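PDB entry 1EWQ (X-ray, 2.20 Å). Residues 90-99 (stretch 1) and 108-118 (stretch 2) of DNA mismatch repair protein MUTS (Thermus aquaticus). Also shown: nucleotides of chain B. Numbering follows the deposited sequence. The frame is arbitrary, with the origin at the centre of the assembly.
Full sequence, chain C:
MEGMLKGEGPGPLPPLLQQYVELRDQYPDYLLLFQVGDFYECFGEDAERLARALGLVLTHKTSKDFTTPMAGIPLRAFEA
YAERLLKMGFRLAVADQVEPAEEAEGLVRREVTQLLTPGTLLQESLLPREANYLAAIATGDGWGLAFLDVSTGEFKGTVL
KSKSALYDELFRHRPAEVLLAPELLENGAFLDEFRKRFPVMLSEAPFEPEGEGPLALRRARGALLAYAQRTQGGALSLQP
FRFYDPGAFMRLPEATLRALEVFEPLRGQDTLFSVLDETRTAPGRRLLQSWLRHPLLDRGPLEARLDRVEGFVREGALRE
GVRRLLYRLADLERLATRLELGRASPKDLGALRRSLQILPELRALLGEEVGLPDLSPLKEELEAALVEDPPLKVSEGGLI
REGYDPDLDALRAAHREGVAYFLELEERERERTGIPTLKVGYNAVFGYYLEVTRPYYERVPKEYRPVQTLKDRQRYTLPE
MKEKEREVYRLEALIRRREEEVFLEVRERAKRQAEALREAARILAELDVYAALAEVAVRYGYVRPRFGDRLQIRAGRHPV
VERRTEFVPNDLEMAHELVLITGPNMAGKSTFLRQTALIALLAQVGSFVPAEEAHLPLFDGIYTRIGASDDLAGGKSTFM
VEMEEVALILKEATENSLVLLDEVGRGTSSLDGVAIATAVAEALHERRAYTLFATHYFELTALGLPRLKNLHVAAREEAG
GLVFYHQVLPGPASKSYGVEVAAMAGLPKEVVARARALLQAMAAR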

ATOM      1  N   PHE C  90      -2.873 -13.297   6.646  1.00 42.08           N
ATOM      2  CA  PHE C  90      -3.435 -14.612   6.955  1.00 41.56           C
ATOM      3  C   PHE C  90      -2.388 -15.570   7.515  1.00 41.26           C
ATOM      4  O   PHE C  90      -1.192 -15.411   7.279  1.00 41.23           O
ATOM      5  N   ARG C  91      -2.857 -16.568   8.258  1.00 41.02           N
ATOM      6  CA  ARG C  91      -2.000 -17.640   8.765  1.00 40.85           C
ATOM      7  C   ARG C  91      -2.578 -18.816   7.974  1.00 40.24           C
ATOM      8  O   ARG C  91      -3.783 -18.868   7.765  1.00 40.18           O
ATOM      9  N   LEU C  92      -1.753 -19.757   7.534  1.00 39.83           N
ATOM     10  CA  LEU C  92      -2.285 -20.863   6.746  1.00 39.18           C
ATOM     11  C   LEU C  92      -2.045 -22.263   7.299  1.00 39.28           C
ATOM     12  O   LEU C  92      -0.924 -22.626   7.649  1.00 39.43           O
ATOM     13  N   ALA C  93      -3.114 -23.046   7.366  1.00 39.19           N
ATOM     14  CA  ALA C  93      -3.032 -24.430   7.817  1.00 39.16           C
ATOM     15  C   ALA C  93      -3.191 -25.248   6.540  1.00 39.21           C
ATOM     16  O   ALA C  93      -4.229 -25.192   5.883  1.00 39.16           O
ATOM     17  N   VAL C  94      -2.147 -25.986   6.182  1.00 39.37           N
ATOM     18  CA  VAL C  94      -2.143 -26.787   4.968  1.00 39.71           C
ATOM     19  C   VAL C  94      -2.519 -28.233   5.232  1.00 40.39           C
ATOM     20  O   VAL C  94      -1.800 -28.961   5.916  1.00 40.21           O
ATOM     21  N   ALA C  95      -3.659 -28.639   4.690  1.00 41.18           N
ATOM     22  CA  ALA C  95      -4.129 -30.002   4.843  1.00 42.37           C
ATOM     23  C   ALA C  95      -3.949 -30.706   3.507  1.00 43.33           C
ATOM     24  O   ALA C  95      -4.578 -30.337   2.515  1.00 43.26           O
ATOM     25  N   ASP C  96      -3.075 -31.706   3.475  1.00 44.71           N
ATOM     26  CA  ASP C  96      -2.828 -32.452   2.245  1.00 46.23           C
ATOM     27  C   ASP C  96      -3.363 -33.874   2.322  1.00 47.43           C
ATOM     28  O   ASP C  96      -3.834 -34.328   3.367  1.00 47.60           O
ATOM     29  N   GLN C  97      -3.287 -34.569   1.193  1.00 49.00           N
ATOM     30  CA  GLN C  97      -3.706 -35.955   1.117  1.00 50.50           C
ATOM     31  C   GLN C  97      -2.457 -36.749   1.484  1.00 51.68           C
ATOM     32  O   GLN C  97      -1.473 -36.761   0.749  1.00 51.62           O
ATOM     33  N   VAL C  98      -2.508 -37.386   2.647  1.00 53.34           N
ATOM     34  CA  VAL C  98      -1.391 -38.162   3.177  1.00 55.14           C
ATOM     35  C   VAL C  98      -1.345 -39.595   2.656  1.00 56.36           C
ATOM     36  O   VAL C  98      -0.346 -40.297   2.813  1.00 56.33           O
ATOM     37  N   GLU C  99      -2.426 -40.015   2.016  1.00 57.93           N
ATOM     38  CA  GLU C  99      -2.531 -41.368   1.502  1.00 59.42           C
ATOM     39  C   GLU C  99      -2.793 -41.395   0.003  1.00 60.34           C
ATOM     40  O   GLU C  99      -3.760 -40.799  -0.471  1.00 60.62           O
ATOM     41  N   VAL C 108      -9.923 -40.348   1.082  1.00 60.93           N
ATOM     42  CA  VAL C 108      -8.470 -40.229   1.178  1.00 60.22           C
ATOM     43  C   VAL C 108      -8.058 -39.614   2.516  1.00 59.69           C
ATOM     44  O   VAL C 108      -8.741 -38.731   3.040  1.00 59.39           O
ATOM     45  N   ARG C 109      -6.947 -40.098   3.068  1.00 58.99           N
ATOM     46  CA  ARG C 109      -6.439 -39.590   4.341  1.00 58.44           C
ATOM     47  C   ARG C 109      -5.972 -38.144   4.186  1.00 57.32           C
ATOM     48  O   ARG C 109      -5.096 -37.852   3.369  1.00 57.32           O
ATOM     49  N   ARG C 110      -6.557 -37.244   4.969  1.00 55.95           N
ATOM     50  CA  ARG C 110      -6.174 -35.838   4.926  1.00 54.66           C
ATOM     51  C   ARG C 110      -5.919 -35.290   6.320  1.00 53.64           C
ATOM     52  O   ARG C 110      -6.730 -35.457   7.236  1.00 53.26           O
ATOM     53  N   GLU C 111      -4.768 -34.641   6.466  1.00 52.43           N
ATOM     54  CA  GLU C 111      -4.360 -34.058   7.731  1.00 51.16           C
ATOM     55  C   GLU C 111      -3.579 -32.784   7.439  1.00 49.87           C
ATOM     56  O   GLU C 111      -3.136 -32.554   6.314  1.00 49.69           O
ATOM     57  N   VAL C 112      -3.408 -31.960   8.464  1.00 48.37           N
ATOM     58  CA  VAL C 112      -2.656 -30.729   8.322  1.00 46.68           C
ATOM     59  C   VAL C 112      -1.176 -31.092   8.370  1.00 45.49           C
ATOM     60  O   VAL C 112      -0.688 -31.600   9.371  1.00 45.46           O
ATOM     61  N   THR C 113      -0.470 -30.841   7.276  1.00 44.23           N
ATOM     62  CA  THR C 113       0.953 -31.158   7.180  1.00 42.88           C
ATOM     63  C   THR C 113       1.866 -30.062   7.719  1.00 41.66           C
ATOM     64  O   THR C 113       2.972 -30.337   8.181  1.00 41.51           O
ATOM     65  N   GLN C 114       1.403 -28.821   7.671  1.00 40.13           N
ATOM     66  CA  GLN C 114       2.214 -27.714   8.143  1.00 38.90           C
ATOM     67  C   GLN C 114       1.419 -26.435   8.211  1.00 37.96           C
ATOM     68  O   GLN C 114       0.398 -26.286   7.543  1.00 37.84           O
ATOM     69  N   LEU C 115       1.903 -25.511   9.028  1.00 36.55           N
ATOM     70  CA  LEU C 115       1.269 -24.224   9.183  1.00 35.42           C
ATOM     71  C   LEU C 115       2.214 -23.203   8.570  1.00 34.61           C
ATOM     72  O   LEU C 115       3.436 -23.361   8.645  1.00 34.92           O
ATOM     73  N   LEU C 116       1.660 -22.180   7.936  1.00 33.43           N
ATOM     74  CA  LEU C 116       2.485 -21.136   7.341  1.00 32.37           C
ATOM     75  C   LEU C 116       2.176 -19.826   8.031  1.00 31.24           C
ATOM     76  O   LEU C 116       1.093 -19.274   7.870  1.00 31.17           O
ATOM     77  N   THR C 117       3.126 -19.350   8.825  1.00 30.17           N
ATOM     78  CA  THR C 117       2.966 -18.099   9.536  1.00 29.49           C
ATOM     79  C   THR C 117       4.213 -17.277   9.240  1.00 28.81           C
ATOM     80  O   THR C 117       5.288 -17.819   9.058  1.00 28.87           O
ATOM     81  N   PRO C 118       4.078 -15.955   9.197  1.00 28.57           N
ATOM     82  CA  PRO C 118       5.205 -15.067   8.900  1.00 28.88           C
ATOM     83  C   PRO C 118       6.537 -15.393   9.567  1.00 28.74           C
ATOM     84  O   PRO C 118       7.574 -15.379   8.906  1.00 29.03           O
TER

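Residues 92-97 and 110-116 form two antiparallel strands; the two stretches that contain them bury 1008 Å² between them, both sides summed, and the residues with the largest covered areas, Glu-99, Arg-109 and Val-94, define two different kinds of packing. Glu-99 and Arg-109 lie beyond the strands, and the CA-to-CB bond of each points toward the opposing stretch. Glu-99 is extended (chi1 t, chi2 t) and brings its carboxylate over one face of the Arg-109 guanidinium, where Glu-99 OE2 forms a salt bridge with Arg-109 NE at 2.8 Å. The other carboxylate oxygen, Glu-99 OE1, accepts a weak hydrogen bond from Arg-109 N at 3.4 Å, so the same side chain engages both the charged group and the backbone of its partner. Arg-109 adopts m for chi1 and t for chi2 and chi3. Its carbonyl completes the pairing here, since Val-98 N donates to Arg-109 O at 2.7 Å. Val-98 (t) also faces the other stretch, with Val-98 CG2 3.2 Å from Glu-111 OE1.

Val-94 is the most covered residue within the strands. It shares a sheet face with Leu-92, Gln-114 and Leu-116; in its t rotamer, Val-94 CG2 approaches Leu-116 CG at 4.5 Å. Leu-92 and Leu-116, both m,t, meet at their CB atoms, 4.0 Å apart (Leu-92 CB to Leu-116 CB), and their backbones are joined by a pair of hydrogen bonds. Asp-96 (m) lies on this face too, with Asp-96 OD2 3.6 Å from Thr-113 CB. Between Val-94 and Ala-95 the register shifts by one residue in a beta bulge: Val-94 N bonds to Gln-114 O (2.9 Å), whereas Val-94 O receives Thr-113 N (2.7 Å).

On the other face, the first strand contributes the small side chains of Ala-93 and Ala-95, followed by the longer Gln-97. Ala-93 CB lies 3.7 Å from Leu-115 CD2 and 4.3 Å from Val-112 CG1, while Ala-95 CB is 4.4 Å from Val-112 CG2. Farther along, Gln-97 (m,t) and Arg-110 (m,t,t) extend from this face to the DNA backbone. Gln-97 NE2 donates to OP1 of DG13 at 3.1 Å. Gln-97 OE1 is only 2.9 Å from Arg-110 NH2, but the angle is too poor for a hydrogen bond. Arg-110 NH2 approaches O3' of DG13 at 3.2 Å, and Val-108 N bonds to OP1 of DC14 at 2.8 Å. Val-108 (t) simultaneously packs back against the first stretch, its CG1 lying 3.7 Å from Gln-97 CB, so this end of the strand pair combines protein packing with contacts to the DNA backbone.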

ATOM      1  CB  PHE C  90      -3.990 -15.302   5.700  1.00 41.73           C
ATOM      2  CG  PHE C  90      -5.204 -14.651   5.100  1.00 41.85           C
ATOM      3  CD1 PHE C  90      -5.074 -13.630   4.165  1.00 41.78           C
ATOM      4  CD2 PHE C  90      -6.481 -15.094   5.437  1.00 41.80           C
ATOM      5  CE1 PHE C  90      -6.199 -13.064   3.574  1.00 41.83           C
ATOM      6  CE2 PHE C  90      -7.612 -14.532   4.852  1.00 41.60           C
ATOM      7  CZ  PHE C  90      -7.474 -13.519   3.920  1.00 41.69           C
ATOM      8  CB  ARG C  91      -2.203 -17.896  10.262  1.00 41.33           C
ATOM      9  CG  ARG C  91      -1.628 -16.848  11.212  1.00 42.27           C
ATOM     10  CD  ARG C  91      -1.572 -17.425  12.625  1.00 42.46           C
ATOM     11  NE  ARG C  91      -1.430 -16.415  13.666  1.00 43.01           N
ATOM     12  CZ  ARG C  91      -2.398 -15.583  14.042  1.00 43.32           C
ATOM     13  NH1 ARG C  91      -3.591 -15.639  13.462  1.00 43.19           N
ATOM     14  NH2 ARG C  91      -2.177 -14.697  15.006  1.00 43.13           N
ATOM     15  CB  LEU C  92      -1.724 -20.803   5.327  1.00 38.53           C
ATOM     16  CG  LEU C  92      -1.720 -19.438   4.640  1.00 37.92           C
ATOM     17  CD1 LEU C  92      -0.937 -19.534   3.343  1.00 37.21           C
ATOM     18  CD2 LEU C  92      -3.141 -18.977   4.403  1.00 37.48           C
ATOM     19  CB  ALA C  93      -4.152 -24.746   8.794  1.00 38.93           C
ATOM     20  CB  VAL C  94      -0.756 -26.746   4.289  1.00 39.37           C
ATOM     21  CG1 VAL C  94      -0.708 -27.708   3.110  1.00 39.19           C
ATOM     22  CG2 VAL C  94      -0.466 -25.331   3.822  1.00 39.24           C
ATOM     23  CB  ALA C  95      -5.583 -30.007   5.250  1.00 42.17           C
ATOM     24  CB  ASP C  96      -1.327 -32.528   1.943  1.00 45.93           C
ATOM     25  CG  ASP C  96      -0.702 -31.167   1.707  1.00 45.83           C
ATOM     26  OD1 ASP C  96      -1.298 -30.362   0.967  1.00 45.35           O
ATOM     27  OD2 ASP C  96       0.394 -30.916   2.251  1.00 45.93           O
ATOM     28  CB  GLN C  97      -4.191 -36.282  -0.299  1.00 50.14           C
ATOM     29  CG  GLN C  97      -5.488 -35.560  -0.651  1.00 49.93           C
ATOM     30  CD  GLN C  97      -5.965 -35.819  -2.065  1.00 49.78           C
ATOM     31  OE1 GLN C  97      -7.090 -35.474  -2.421  1.00 49.40           O
ATOM     32  NE2 GLN C  97      -5.109 -36.422  -2.882  1.00 49.73           N
ATOM     33  CB  VAL C  98      -1.473 -38.191   4.716  1.00 55.15           C
ATOM     34  CG1 VAL C  98      -0.314 -38.983   5.301  1.00 55.46           C
ATOM     35  CG2 VAL C  98      -1.475 -36.765   5.248  1.00 55.11           C
ATOM     36  CB  GLU C  99      -3.665 -42.068   2.243  1.00 59.59           C
ATOM     37  CG  GLU C  99      -4.004 -43.447   1.757  1.00 60.22           C
ATOM     38  CD  GLU C  99      -5.123 -44.053   2.572  1.00 60.61           C
ATOM     39  OE1 GLU C  99      -6.195 -43.409   2.673  1.00 60.53           O
ATOM     40  OE2 GLU C  99      -4.929 -45.167   3.110  1.00 60.82           O
ATOM     41  CB  VAL C 108      -7.897 -39.358   0.034  1.00 60.21           C
ATOM     42  CG1 VAL C 108      -6.391 -39.202   0.196  1.00 60.08           C
ATOM     43  CG2 VAL C 108      -8.217 -39.990  -1.311  1.00 60.09           C
ATOM     44  CB  ARG C 109      -5.254 -40.435   4.837  1.00 59.32           C
ATOM     45  CG  ARG C 109      -5.553 -41.908   5.128  1.00 60.61           C
ATOM     46  CD  ARG C 109      -4.274 -42.648   5.544  1.00 61.46           C
ATOM     47  NE  ARG C 109      -4.451 -44.096   5.638  1.00 62.24           N
ATOM     48  CZ  ARG C 109      -3.452 -44.964   5.801  1.00 62.53           C
ATOM     49  NH1 ARG C 109      -2.204 -44.524   5.889  1.00 62.62           N
ATOM     50  NH2 ARG C 109      -3.700 -46.269   5.878  1.00 62.49           N
ATOM     51  CB  ARG C 110      -7.244 -35.012   4.214  1.00 54.73           C
ATOM     52  CG  ARG C 110      -7.358 -35.406   2.765  1.00 55.01           C
ATOM     53  CD  ARG C 110      -8.450 -34.680   2.009  1.00 55.34           C
ATOM     54  NE  ARG C 110      -8.680 -35.368   0.744  1.00 55.67           N
ATOM     55  CZ  ARG C 110      -9.570 -35.002  -0.167  1.00 55.76           C
ATOM     56  NH1 ARG C 110     -10.330 -33.936   0.037  1.00 56.18           N
ATOM     57  NH2 ARG C 110      -9.701 -35.708  -1.282  1.00 55.41           N
ATOM     58  CB  GLU C 111      -3.451 -35.032   8.489  1.00 51.82           C
ATOM     59  CG  GLU C 111      -3.915 -36.479   8.463  1.00 52.61           C
ATOM     60  CD  GLU C 111      -2.849 -37.439   8.960  1.00 53.02           C
ATOM     61  OE1 GLU C 111      -1.739 -37.447   8.386  1.00 53.18           O
ATOM     62  OE2 GLU C 111      -3.121 -38.187   9.922  1.00 53.53           O
ATOM     63  CB  VAL C 112      -2.995 -29.747   9.458  1.00 46.72           C
ATOM     64  CG1 VAL C 112      -2.164 -28.478   9.315  1.00 46.72           C
ATOM     65  CG2 VAL C 112      -4.480 -29.416   9.425  1.00 46.20           C
ATOM     66  CB  THR C 113       1.333 -31.474   5.709  1.00 43.22           C
ATOM     67  OG1 THR C 113       0.987 -32.832   5.422  1.00 43.32           O
ATOM     68  CG2 THR C 113       2.834 -31.262   5.448  1.00 43.77           C
ATOM     69  CB  GLN C 114       3.401 -27.501   7.211  1.00 39.08           C
ATOM     70  CG  GLN C 114       3.006 -27.441   5.754  1.00 39.40           C
ATOM     71  CD  GLN C 114       4.101 -26.887   4.878  1.00 39.83           C
ATOM     72  OE1 GLN C 114       4.017 -26.941   3.648  1.00 40.38           O
ATOM     73  NE2 GLN C 114       5.135 -26.340   5.505  1.00 39.76           N
ATOM     74  CB  LEU C 115       1.064 -23.920  10.668  1.00 35.58           C
ATOM     75  CG  LEU C 115       0.261 -24.963  11.457  1.00 35.80           C
ATOM     76  CD1 LEU C 115       0.135 -24.519  12.909  1.00 35.97           C
ATOM     77  CD2 LEU C 115      -1.118 -25.131  10.839  1.00 35.41           C
ATOM     78  CB  LEU C 116       2.223 -21.000   5.842  1.00 32.44           C
ATOM     79  CG  LEU C 116       2.536 -22.213   4.960  1.00 32.77           C
ATOM     80  CD1 LEU C 116       2.367 -21.825   3.497  1.00 33.40           C
ATOM     81  CD2 LEU C 116       3.945 -22.688   5.199  1.00 32.98           C
ATOM     82  CB  THR C 117       2.783 -18.334  11.050  1.00 28.99           C
ATOM     83  OG1 THR C 117       4.026 -18.717  11.648  1.00 28.27           O
ATOM     84  CG2 THR C 117       1.743 -19.437  11.274  1.00 28.79           C
ATOM     85  CB  PRO C 118       4.664 -13.681   9.263  1.00 28.69           C
ATOM     86  CG  PRO C 118       3.648 -13.977  10.321  1.00 29.13           C
ATOM     87  CD  PRO C 118       2.957 -15.207   9.793  1.00 28.66           C
TER
ATOM     88  P    DC B  14     -11.782 -39.027  -2.232  1.00 46.64           P
ATOM     89  OP1  DC B  14     -11.435 -38.845  -0.797  1.00 46.19           O
ATOM     90  OP2  DC B  14     -11.706 -40.383  -2.839  1.00 46.35           O
ATOM     91  O5'  DC B  14     -13.238 -38.414  -2.439  1.00 46.67           O
ATOM     92  C5'  DC B  14     -13.480 -37.042  -2.136  1.00 46.87           C
ATOM     93  C4'  DC B  14     -14.890 -36.651  -2.505  1.00 46.96           C
ATOM     94  O4'  DC B  14     -15.092 -36.792  -3.933  1.00 46.85           O
ATOM     95  C3'  DC B  14     -15.986 -37.480  -1.837  1.00 47.32           C
ATOM     96  O3'  DC B  14     -17.062 -36.613  -1.464  1.00 48.00           O
ATOM     97  C2'  DC B  14     -16.418 -38.438  -2.935  1.00 47.03           C
ATOM     98  C1'  DC B  14     -16.248 -37.581  -4.180  1.00 46.53           C
ATOM     99  N1   DC B  14     -16.051 -38.312  -5.453  1.00 45.68           N
ATOM    100  C2   DC B  14     -16.959 -38.098  -6.509  1.00 45.17           C
ATOM    101  O2   DC B  14     -17.924 -37.334  -6.331  1.00 44.93           O
ATOM    102  N3   DC B  14     -16.764 -38.731  -7.690  1.00 44.56           N
ATOM    103  C4   DC B  14     -15.725 -39.553  -7.841  1.00 44.76           C
ATOM    104  N4   DC B  14     -15.560 -40.139  -9.030  1.00 44.60           N
ATOM    105  C5   DC B  14     -14.802 -39.809  -6.779  1.00 44.99           C
ATOM    106  C6   DC B  14     -15.000 -39.173  -5.615  1.00 45.28           C
ATOM    107  P    DG B  13      -6.443 -37.945  -6.588  1.00 46.67           P
ATOM    108  OP1  DG B  13      -5.229 -37.625  -5.787  1.00 46.41           O
ATOM    109  OP2  DG B  13      -6.509 -39.217  -7.362  1.00 46.00           O
ATOM    110  O5'  DG B  13      -7.713 -37.859  -5.640  1.00 46.00           O
ATOM    111  C5'  DG B  13      -8.925 -37.386  -6.189  1.00 46.30           C
ATOM    112  C4'  DG B  13      -9.946 -37.127  -5.114  1.00 46.15           C
ATOM    113  O4'  DG B  13     -11.092 -36.587  -5.806  1.00 46.38           O
ATOM    114  C3'  DG B  13     -10.444 -38.377  -4.399  1.00 46.15           C
ATOM    115  O3'  DG B  13     -10.854 -38.028  -3.078  1.00 46.22           O
ATOM    116  C2'  DG B  13     -11.600 -38.844  -5.268  1.00 46.15           C
ATOM    117  C1'  DG B  13     -12.120 -37.564  -5.924  1.00 45.89           C
ATOM    118  N9   DG B  13     -12.429 -37.710  -7.348  1.00 45.13           N
ATOM    119  C8   DG B  13     -11.811 -38.546  -8.247  1.00 44.84           C
ATOM    120  N7   DG B  13     -12.317 -38.472  -9.448  1.00 44.39           N
ATOM    121  C5   DG B  13     -13.328 -37.528  -9.340  1.00 44.31           C
ATOM    122  C6   DG B  13     -14.236 -37.031 -10.317  1.00 43.93           C
ATOM    123  O6   DG B  13     -14.338 -37.350 -11.508  1.00 43.69           O
ATOM    124  N1   DG B  13     -15.085 -36.071  -9.780  1.00 43.64           N
ATOM    125  C2   DG B  13     -15.074 -35.649  -8.472  1.00 43.86           C
ATOM    126  N2   DG B  13     -15.977 -34.717  -8.134  1.00 43.97           N
ATOM    127  N3   DG B  13     -14.242 -36.107  -7.557  1.00 44.27           N
ATOM    128  C4   DG B  13     -13.404 -37.038  -8.053  1.00 44.55           C